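Local atomic coordinates of small nuclear ribonucleoprotein homolog (Pyrobaculum aerophilum, PDB entry 1M5Q), a protein that assembles into a 14-subunit ring-shaped complex of the Sm-like family, binds cadmium in the crystal and probably binds RNA. Residues A39-K44 / N50-M55; R72-Q77 / N93-G98; V101-I106 / E116-L121. One frame throughout, in Å; residues are numbered along the deposited sequence.

Interaction 1 of 3, residues A39-K44 / N50-M55; sequences ANASNK and NRVFIM
Asn40 brings its OD1 to the ND2 of Asn50, the two amides steeply turned against each other, with 75° between their planes. These two atoms, Asn50 ND2 and Asn40 OD1, are 3.4 Å apart and bent to 137° at the hydrogen, so this is a weak hydrogen bond. Asn50 reaches it with CG anti to its own backbone N: its CB points away from 39-44, yet the amide comes back to the partner. The firmer link is in the backbone, where Asn40 N donates to Asn50 O at 2.9 Å. That bond is nearly straight at the hydrogen, 167°, but the donor sits well above the carbonyl plane. The same oxygen also receives a CA-H...O contact from Ala39 CA at 3.4 Å.

Ala39 and Arg51 form a non-hydrogen-bonded antiparallel pair, their CA atoms 4.7 Å apart and both side chains on one face. Farther along, Ala41 CB packs on Val52 CG2 at 3.8 Å. The chain turns a corner at Ala39 and Asn40 and again at Asn50, so the hairpin of strands 36-42 and 48-54 bends here, in keeping with the strongly curved sheet of the Sm fold. Beyond it, Val52, Phe53 and Ile54 pair with a strand of a neighbouring subunit, which carries the sheet across the interface, and Arg51 forms a salt bridge with Glu90 of a third subunit.

One sound backbone bond, one weak amide bond and a small apolar touch suggest that, between these two segments, the backbone bond is the main polar link at the bend, while the asparagine pair, near the surface, probably adds only a modest one.

Interaction 2 of 3, residues R72-Q77 / N93-G98; sequences REFAKQ and NVVLIG
Ala75 CB meets Val95 CG2 at 3.7 Å, the shortest approach between helix residues 72-77 and strand residues 94-97. The other methyl of the same valine, Val95 CG1, lies 4.1 Å from Ala75 CB, so the alanine is met by both branches. Val95 CG2 serves a second partner as well: it stands 4.2 Å from Phe74 CD2, approaching the ring obliquely. Two residues on, Ile97 CD1 comes to the ring edge near its plane, 4.2 Å from Phe74 CE2, and the two side chains cross at about a right angle.

Phe74 holds CG anti to the backbone N (chi1 -179°), which carries the ring out from the helix toward the strand. Val95 and Ile97, alternate residues of the strand, both turn toward the helix, whereas Leu96 between them lies on the other face and packs on Pro113 of a neighbouring subunit. The axes of the two segments run almost parallel, 17° apart, with a closest approach of 8.5 Å; the nearest CA pair, Ala75 and Val95, is separated by 6.2 Å, and the small alanine permits that closeness.

In the next shell Phe74 also packs on Val103, while Val95 rests on Val86 and Tyr88 of the adjoining strand. The strand opens with a G1 beta bulge, in which Asn93 and Val94 lie opposite the single residue Ile89. The four residues in touch are buried and contribute only carbon atoms, which is consistent with a mainly hydrophobic attachment, in which burying carbon surface rather than polar bonding joins these two segments.

Interaction 3 of 3, residues V101-I106 / E116-L121; sequences VRVSEI and ERAKRL. With ACY (acetic acid), chain B.
Val103 CG2 and Val101 CG1 both approach Ala118 CB, each at 4.3 Å, so one methyl of helix 113-127 rests on two alternate side chains of strand 101-104. Arg102, between these valines, leaves by the other face. From its CB, CG lies anti to the backbone N (chi1 170°), and the chain runs extended through CD to NE, its flank packing on Val94 and Leu96 of the adjoining strand. CD is 3.7 Å from OXT of acetic acid, probably bound as acetate. NE donates to OXT at 2.8 Å, almost straight at 169°. CZ, the guanidinium carbon, makes no bond of its own; the group turns its NE/NH2 edge to the ligand, near its plane, and NH2 reaches the second oxygen, O, at 2.8 Å and 156°. NH2 also bonds the backbone oxygen of Ile81 in a neighbouring subunit, while NH1 has a long, weak ion pair with Glu109. Cutting Arg102 back to alanine would remove both donors, and the ligand is likely to lose its two-bond hold and the Ile81 oxygen of the neighbouring subunit this partner.

On the helix, Glu116 OE1 takes Arg120 NH1 at 2.6 Å, on its anti side and in the guanidinium plane. That NH1 also reaches Glu116 O at 3.0 Å, while Arg120 N approaches the same oxygen from the opposite face of the carbonyl. Lys119 NZ completes the network through a long salt bridge to Glu116 OE2, and Arg120 NH2 bridges to Glu109 of another subunit. The ligand probably came from the crystallisation liquor; its two-point grip is consistent with a spot near the subunit interface that can accept a carboxylate, though no natural ligand follows from it, whereas strand and helix themselves meet through buried carbon alone.

In the fold
Interactions 2 and 3 share one C-terminal domain: their centres are 9 Å apart, and strands 94-97 and 101-104 are antiparallel neighbours, with Val95 O and Val103 N 2.9 Å apart, probably hydrogen-bonded. Helices 71-81 and 113-127 pack on the same face and also meet each other, Phe74 CE1 lying 3.6 Å from Leu121 CD1. The ligand at Arg102 lies beyond the other face. Interaction 1 belongs to the Sm-like sheet across the chain's centre, 36 Å from interaction 2 and 32 Å from interaction 3 between centres. The side chain of Ala39 there is about 8 Å from a bound cadmium ion. Between chains the two regions do come together: Glu105 packs on Asn50 of another subunit.

Interaction 1 of 3, residues A39-K44 / N50-M55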
loop_
_atom_site.group_PDB
_atom_site.type_symbol
_atom_site.label_atom_id
_atom_site.label_comp_id
_atom_site.label_asym_id
_atom_site.label_seq_id
_atom_site.Cartn_x
_atom_site.Cartn_y
_atom_site.Cartn_z
ATOM N N ALA H 39 -16.724 -23.970 1.584
ATOM C CA ALA H 39 -17.203 -25.206 0.928
ATOM C C ALA H 39 -18.720 -25.212 0.949
ATOM O O ALA H 39 -19.345 -24.792 1.957
ATOM C CB ALA H 39 -16.718 -26.448 1.655
ATOM N N ASN H 40 -19.302 -25.653 -0.165
ATOM C CA ASN H 40 -20.766 -25.746 -0.302
ATOM C C ASN H 40 -21.427 -24.518 0.290
ATOM O O ASN H 40 -22.191 -24.573 1.262
ATOM C CB ASN H 40 -21.237 -27.016 0.407
ATOM C CG ASN H 40 -20.714 -28.284 -0.304
ATOM O OD1 ASN H 40 -20.921 -28.422 -1.501
ATOM N ND2 ASN H 40 -20.022 -29.167 0.415
ATOM N N ALA H 41 -21.123 -23.403 -0.339
ATOM C CA ALA H 41 -21.583 -22.106 0.116
ATOM C C ALA H 41 -22.712 -21.594 -0.770
ATOM O O ALA H 41 -22.839 -21.978 -1.916
ATOM C CB ALA H 41 -20.401 -21.116 0.090
ATOM N N SER H 42 -23.558 -20.742 -0.214
ATOM C CA SER H 42 -24.592 -20.167 -1.022
ATOM C C SER H 42 -24.713 -18.682 -0.649
ATOM O O SER H 42 -24.399 -18.293 0.484
ATOM C CB SER H 42 -25.885 -20.929 -0.800
ATOM O OG SER H 42 -26.266 -20.802 0.536
ATOM N N ASN H 43 -25.142 -17.863 -1.608
ATOM C CA ASN H 43 -25.318 -16.419 -1.404
ATOM C C ASN H 43 -26.795 -16.164 -1.089
ATOM O O ASN H 43 -27.569 -17.120 -0.964
ATOM C CB ASN H 43 -24.892 -15.688 -2.660
ATOM C CG ASN H 43 -25.558 -16.236 -3.918
ATOM O OD1 ASN H 43 -26.671 -16.747 -3.867
ATOM N ND2 ASN H 43 -24.877 -16.132 -5.044
ATOM N N LYS H 44 -27.223 -14.909 -1.009
ATOM C CA LYS H 44 -28.635 -14.684 -0.631
ATOM C C LYS H 44 -29.578 -14.985 -1.779
ATOM O O LYS H 44 -30.742 -15.238 -1.554
ATOM C CB LYS H 44 -28.905 -13.250 -0.130
ATOM C CG LYS H 44 -28.225 -12.870 1.196
ATOM C CD LYS H 44 -28.880 -13.472 2.405
ATOM C CE LYS H 44 -28.170 -12.996 3.669
ATOM N NZ LYS H 44 -28.823 -13.382 4.984
ATOM N N ASN H 50 -19.665 -25.391 -4.996
ATOM C CA ASN H 50 -18.957 -26.354 -4.190
ATOM C C ASN H 50 -17.814 -25.667 -3.440
ATOM O O ASN H 50 -17.494 -26.074 -2.333
ATOM C CB ASN H 50 -18.430 -27.526 -5.018
ATOM C CG ASN H 50 -17.543 -28.467 -4.177
ATOM O OD1 ASN H 50 -16.319 -28.443 -4.304
ATOM N ND2 ASN H 50 -18.147 -29.250 -3.285
ATOM N N ARG H 51 -17.198 -24.673 -4.054
ATOM C CA ARG H 51 -16.129 -23.880 -3.401
ATOM C C ARG H 51 -16.216 -22.455 -3.866
ATOM O O ARG H 51 -16.573 -22.188 -5.010
ATOM C CB ARG H 51 -14.703 -24.407 -3.689
ATOM C CG ARG H 51 -14.319 -25.641 -2.905
ATOM C CD ARG H 51 -12.876 -26.124 -3.270
ATOM N NE ARG H 51 -12.820 -26.784 -4.568
ATOM C CZ ARG H 51 -11.686 -27.020 -5.235
ATOM N NH1 ARG H 51 -10.494 -26.642 -4.712
ATOM N NH2 ARG H 51 -11.736 -27.614 -6.432
ATOM N N VAL H 52 -15.885 -21.542 -2.967
ATOM C CA VAL H 52 -15.905 -20.121 -3.244
ATOM C C VAL H 52 -14.598 -19.621 -2.639
ATOM O O VAL H 52 -14.367 -19.796 -1.446
ATOM C CB VAL H 52 -17.086 -19.461 -2.523
ATOM C CG1 VAL H 52 -17.084 -17.952 -2.739
ATOM C CG2 VAL H 52 -18.372 -20.123 -3.011
ATOM N N PHE H 53 -13.759 -19.013 -3.476
ATOM C CA PHE H 53 -12.475 -18.496 -3.042
ATOM C C PHE H 53 -12.639 -16.982 -2.915
ATOM O O PHE H 53 -12.717 -16.265 -3.900
ATOM C CB PHE H 53 -11.388 -18.829 -4.080
ATOM C CG PHE H 53 -11.273 -20.304 -4.385
ATOM C CD1 PHE H 53 -12.081 -20.902 -5.360
ATOM C CD2 PHE H 53 -10.372 -21.091 -3.697
ATOM C CE1 PHE H 53 -11.970 -22.251 -5.622
ATOM C CE2 PHE H 53 -10.256 -22.461 -3.955
ATOM C CZ PHE H 53 -11.053 -23.042 -4.920
ATOM N N ILE H 54 -12.642 -16.510 -1.679
ATOM C CA ILE H 54 -12.882 -15.098 -1.405
ATOM C C ILE H 54 -11.607 -14.252 -1.134
ATOM O O ILE H 54 -10.856 -14.528 -0.174
ATOM C CB ILE H 54 -13.822 -15.029 -0.194
ATOM C CG1 ILE H 54 -15.050 -15.898 -0.464
ATOM C CG2 ILE H 54 -14.159 -13.610 0.145
ATOM C CD1 ILE H 54 -15.929 -15.964 0.759
HETATM N N MSE H 55 -11.397 -13.218 -1.954
HETATM C CA MSE H 55 -10.218 -12.318 -1.848
HETATM C C MSE H 55 -10.363 -11.458 -0.583
HETATM O O MSE H 55 -11.393 -10.813 -0.366
HETATM C CB MSE H 55 -10.131 -11.443 -3.110
HETATM C CG MSE H 55 -10.168 -12.273 -4.421
HETATM SE SE MSE H 55 -8.442 -13.093 -4.791
HETATM C CE MSE H 55 -7.669 -11.480 -5.689
#

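Interaction 2 of 3, residues R72-Q77 / N93-G98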
loop_
_atom_site.group_PDB
_atom_site.type_symbol
_atom_site.label_atom_id
_atom_site.label_comp_id
_atom_site.label_asym_id
_atom_site.label_seq_id
_atom_site.Cartn_x
_atom_site.Cartn_y
_atom_site.Cartn_z
ATOM N N ARG H 72 -28.986 -25.033 30.008
ATOM C CA ARG H 72 -30.056 -25.601 30.839
ATOM C C ARG H 72 -30.512 -26.873 30.161
ATOM O O ARG H 72 -30.746 -27.857 30.816
ATOM C CB ARG H 72 -31.242 -24.625 30.995
ATOM C CG ARG H 72 -31.006 -23.532 32.023
ATOM C CD ARG H 72 -32.325 -22.845 32.388
ATOM N NE ARG H 72 -32.270 -21.406 32.137
ATOM C CZ ARG H 72 -31.941 -20.514 33.057
ATOM N NH1 ARG H 72 -31.657 -20.918 34.288
ATOM N NH2 ARG H 72 -31.855 -19.227 32.738
ATOM N N GLU H 73 -30.633 -26.858 28.841
ATOM C CA GLU H 73 -31.032 -28.071 28.142
ATOM C C GLU H 73 -29.894 -29.105 28.282
ATOM O O GLU H 73 -30.142 -30.288 28.496
ATOM C CB GLU H 73 -31.309 -27.766 26.684
ATOM C CG GLU H 73 -31.691 -29.000 25.880
ATOM C CD GLU H 73 -33.041 -29.599 26.336
ATOM O OE1 GLU H 73 -34.016 -28.832 26.554
ATOM O OE2 GLU H 73 -33.120 -30.829 26.461
ATOM N N PHE H 74 -28.638 -28.667 28.171
ATOM C CA PHE H 74 -27.525 -29.578 28.351
ATOM C C PHE H 74 -27.606 -30.261 29.734
ATOM O O PHE H 74 -27.333 -31.450 29.872
ATOM C CB PHE H 74 -26.158 -28.843 28.262
ATOM C CG PHE H 74 -24.930 -29.774 28.422
ATOM C CD1 PHE H 74 -24.378 -30.398 27.330
ATOM C CD2 PHE H 74 -24.364 -30.010 29.667
ATOM C CE1 PHE H 74 -23.259 -31.269 27.443
ATOM C CE2 PHE H 74 -23.243 -30.868 29.808
ATOM C CZ PHE H 74 -22.697 -31.500 28.675
ATOM N N ALA H 75 -27.904 -29.481 30.757
ATOM C CA ALA H 75 -27.983 -29.998 32.115
ATOM C C ALA H 75 -29.132 -31.041 32.174
ATOM O O ALA H 75 -28.970 -32.142 32.725
ATOM C CB ALA H 75 -28.221 -28.866 33.070
ATOM N N LYS H 76 -30.261 -30.697 31.567
ATOM C CA LYS H 76 -31.390 -31.602 31.523
ATOM C C LYS H 76 -30.968 -32.943 30.930
ATOM O O LYS H 76 -31.196 -33.997 31.499
ATOM C CB LYS H 76 -32.515 -30.980 30.680
ATOM C CG LYS H 76 -33.802 -31.821 30.581
ATOM C CD LYS H 76 -34.903 -31.055 29.834
ATOM C CE LYS H 76 -36.202 -31.861 29.738
ATOM N NZ LYS H 76 -37.275 -31.073 29.068
ATOM N N GLN H 77 -30.324 -32.912 29.785
ATOM C CA GLN H 77 -29.934 -34.158 29.161
ATOM C C GLN H 77 -28.796 -34.848 29.918
ATOM O O GLN H 77 -28.706 -36.083 29.958
ATOM C CB GLN H 77 -29.560 -33.890 27.700
ATOM C CG GLN H 77 -30.772 -33.544 26.832
ATOM C CD GLN H 77 -30.446 -33.548 25.344
ATOM O OE1 GLN H 77 -29.517 -34.246 24.899
ATOM N NE2 GLN H 77 -31.222 -32.793 24.555
ATOM N N ASN H 93 -23.742 -19.638 34.077
ATOM C CA ASN H 93 -24.345 -20.414 32.992
ATOM C C ASN H 93 -23.477 -21.624 32.698
ATOM O O ASN H 93 -23.264 -21.962 31.538
ATOM C CB ASN H 93 -24.460 -19.551 31.729
ATOM C CG ASN H 93 -25.232 -20.245 30.592
ATOM O OD1 ASN H 93 -26.261 -20.883 30.830
ATOM N ND2 ASN H 93 -24.740 -20.097 29.339
ATOM N N VAL H 94 -23.006 -22.272 33.764
ATOM C CA VAL H 94 -22.137 -23.437 33.677
ATOM C C VAL H 94 -22.847 -24.648 34.313
ATOM O O VAL H 94 -23.755 -24.498 35.181
ATOM C CB VAL H 94 -20.781 -23.113 34.422
ATOM C CG1 VAL H 94 -19.953 -24.386 34.732
ATOM C CG2 VAL H 94 -19.957 -22.141 33.550
ATOM N N VAL H 95 -22.466 -25.837 33.868
ATOM C CA VAL H 95 -23.072 -27.056 34.392
ATOM C C VAL H 95 -21.982 -27.883 35.073
ATOM O O VAL H 95 -20.945 -28.164 34.459
ATOM C CB VAL H 95 -23.736 -27.901 33.258
ATOM C CG1 VAL H 95 -24.204 -29.296 33.823
ATOM C CG2 VAL H 95 -24.974 -27.178 32.723
ATOM N N LEU H 96 -22.203 -28.241 36.336
ATOM C CA LEU H 96 -21.233 -29.091 37.058
ATOM C C LEU H 96 -21.745 -30.552 37.068
ATOM O O LEU H 96 -22.945 -30.787 37.229
ATOM C CB LEU H 96 -21.036 -28.586 38.500
ATOM C CG LEU H 96 -20.582 -27.117 38.624
ATOM C CD1 LEU H 96 -20.638 -26.691 40.077
ATOM C CD2 LEU H 96 -19.170 -26.920 38.073
ATOM N N ILE H 97 -20.857 -31.524 36.875
ATOM C CA ILE H 97 -21.247 -32.944 36.854
ATOM C C ILE H 97 -20.327 -33.610 37.875
ATOM O O ILE H 97 -19.107 -33.724 37.664
ATOM C CB ILE H 97 -21.060 -33.536 35.437
ATOM C CG1 ILE H 97 -21.970 -32.767 34.450
ATOM C CG2 ILE H 97 -21.386 -35.028 35.425
ATOM C CD1 ILE H 97 -21.824 -33.160 33.000
ATOM N N GLY H 98 -20.889 -34.029 39.001
ATOM C CA GLY H 98 -20.015 -34.601 40.029
ATOM C C GLY H 98 -19.113 -33.480 40.539
ATOM O O GLY H 98 -19.435 -32.296 40.400
#

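Interaction 3 of 3, residues V101-I106 / E116-L121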
loop_
_atom_site.group_PDB
_atom_site.type_symbol
_atom_site.label_atom_id
_atom_site.label_comp_id
_atom_site.label_asym_id
_atom_site.label_seq_id
_atom_site.Cartn_x
_atom_site.Cartn_y
_atom_site.Cartn_z
ATOM N N VAL H 101 -15.961 -32.410 37.061
ATOM C CA VAL H 101 -16.230 -32.135 35.653
ATOM C C VAL H 101 -17.071 -30.852 35.598
ATOM O O VAL H 101 -18.003 -30.665 36.374
ATOM C CB VAL H 101 -16.943 -33.348 34.941
ATOM C CG1 VAL H 101 -17.383 -32.966 33.487
ATOM C CG2 VAL H 101 -15.986 -34.499 34.856
ATOM N N ARG H 102 -16.696 -29.953 34.697
ATOM C CA ARG H 102 -17.350 -28.648 34.577
ATOM C C ARG H 102 -17.521 -28.383 33.102
ATOM O O ARG H 102 -16.629 -28.628 32.344
ATOM C CB ARG H 102 -16.445 -27.586 35.233
ATOM C CG ARG H 102 -16.848 -26.141 34.991
ATOM C CD ARG H 102 -15.862 -25.212 35.721
ATOM N NE ARG H 102 -16.340 -23.841 35.659
ATOM C CZ ARG H 102 -16.164 -23.030 34.612
ATOM N NH1 ARG H 102 -15.504 -23.444 33.517
ATOM N NH2 ARG H 102 -16.647 -21.783 34.663
ATOM N N VAL H 103 -18.682 -27.913 32.701
ATOM C CA VAL H 103 -18.982 -27.649 31.299
ATOM C C VAL H 103 -19.536 -26.210 31.118
ATOM O O VAL H 103 -20.514 -25.840 31.754
ATOM C CB VAL H 103 -20.101 -28.614 30.739
ATOM C CG1 VAL H 103 -20.154 -28.459 29.241
ATOM C CG2 VAL H 103 -19.844 -30.113 31.131
ATOM N N SER H 104 -18.907 -25.436 30.238
ATOM C CA SER H 104 -19.299 -24.066 29.937
ATOM C C SER H 104 -19.798 -24.138 28.494
ATOM O O SER H 104 -19.702 -25.211 27.876
ATOM C CB SER H 104 -18.080 -23.138 30.017
ATOM O OG SER H 104 -17.216 -23.380 28.899
ATOM N N GLU H 105 -20.290 -23.024 27.946
ATOM C CA GLU H 105 -20.783 -23.050 26.582
ATOM C C GLU H 105 -19.672 -23.262 25.568
ATOM O O GLU H 105 -19.953 -23.477 24.393
ATOM C CB GLU H 105 -21.623 -21.792 26.208
ATOM C CG GLU H 105 -20.964 -20.452 26.434
ATOM C CD GLU H 105 -21.801 -19.244 25.930
ATOM O OE1 GLU H 105 -23.049 -19.256 26.026
ATOM O OE2 GLU H 105 -21.198 -18.251 25.450
ATOM N N ILE H 106 -18.417 -23.265 25.991
ATOM C CA ILE H 106 -17.345 -23.510 25.012
ATOM C C ILE H 106 -16.468 -24.740 25.309
ATOM O O ILE H 106 -15.413 -24.952 24.680
ATOM C CB ILE H 106 -16.407 -22.287 24.853
ATOM C CG1 ILE H 106 -15.521 -22.120 26.090
ATOM C CG2 ILE H 106 -17.242 -21.033 24.584
ATOM C CD1 ILE H 106 -14.664 -20.824 26.028
ATOM N N GLU H 116 -15.175 -37.557 29.574
ATOM C CA GLU H 116 -15.229 -38.079 28.197
ATOM C C GLU H 116 -16.689 -38.192 27.754
ATOM O O GLU H 116 -17.037 -37.818 26.629
ATOM C CB GLU H 116 -14.575 -39.455 28.080
ATOM C CG GLU H 116 -13.045 -39.440 28.084
ATOM C CD GLU H 116 -12.462 -38.305 27.254
ATOM O OE1 GLU H 116 -12.815 -38.179 26.050
ATOM O OE2 GLU H 116 -11.654 -37.518 27.816
ATOM N N ARG H 117 -17.561 -38.690 28.635
ATOM C CA ARG H 117 -18.978 -38.801 28.267
ATOM C C ARG H 117 -19.655 -37.422 28.052
ATOM O O ARG H 117 -20.471 -37.247 27.133
ATOM C CB ARG H 117 -19.751 -39.590 29.331
ATOM C CG ARG H 117 -21.240 -39.768 29.011
ATOM C CD ARG H 117 -21.368 -40.501 27.674
ATOM N NE ARG H 117 -22.679 -41.086 27.530
ATOM C CZ ARG H 117 -23.663 -40.546 26.826
ATOM N NH1 ARG H 117 -23.480 -39.381 26.184
ATOM N NH2 ARG H 117 -24.833 -41.183 26.746
ATOM N N ALA H 118 -19.324 -36.457 28.894
ATOM C CA ALA H 118 -19.914 -35.132 28.776
ATOM C C ALA H 118 -19.456 -34.520 27.429
ATOM O O ALA H 118 -20.224 -33.841 26.749
ATOM C CB ALA H 118 -19.483 -34.236 29.999
ATOM N N LYS H 119 -18.226 -34.797 27.028
ATOM C CA LYS H 119 -17.715 -34.289 25.749
ATOM C C LYS H 119 -18.549 -34.859 24.608
ATOM O O LYS H 119 -18.902 -34.146 23.664
ATOM C CB LYS H 119 -16.243 -34.663 25.587
ATOM C CG LYS H 119 -15.286 -33.720 26.330
ATOM C CD LYS H 119 -13.871 -34.198 26.206
ATOM C CE LYS H 119 -12.927 -33.327 27.019
ATOM N NZ LYS H 119 -11.575 -33.966 27.071
ATOM N N ARG H 120 -18.913 -36.135 24.693
ATOM C CA ARG H 120 -19.755 -36.705 23.640
ATOM C C ARG H 120 -21.154 -36.103 23.670
ATOM O O ARG H 120 -21.747 -35.899 22.612
ATOM C CB ARG H 120 -19.858 -38.226 23.734
ATOM C CG ARG H 120 -18.773 -38.961 23.024
ATOM C CD ARG H 120 -17.541 -39.002 23.850
ATOM N NE ARG H 120 -16.499 -39.925 23.370
ATOM C CZ ARG H 120 -15.262 -39.892 23.853
ATOM N NH1 ARG H 120 -14.981 -38.983 24.794
ATOM N NH2 ARG H 120 -14.323 -40.733 23.415
ATOM N N LEU H 121 -21.702 -35.790 24.842
ATOM C CA LEU H 121 -23.063 -35.182 24.848
ATOM C C LEU H 121 -22.986 -33.779 24.208
ATOM O O LEU H 121 -23.859 -33.365 23.451
ATOM C CB LEU H 121 -23.563 -34.983 26.257
ATOM C CG LEU H 121 -25.028 -35.175 26.650
ATOM C CD1 LEU H 121 -25.348 -34.168 27.759
ATOM C CD2 LEU H 121 -25.982 -35.073 25.489
HETATM C C ACY B . -18.515 -22.222 37.593
HETATM O O ACY B . -18.592 -21.308 36.637
HETATM O OXT ACY B . -17.435 -22.827 38.044
HETATM C CH3 ACY B . -19.854 -22.551 38.187
#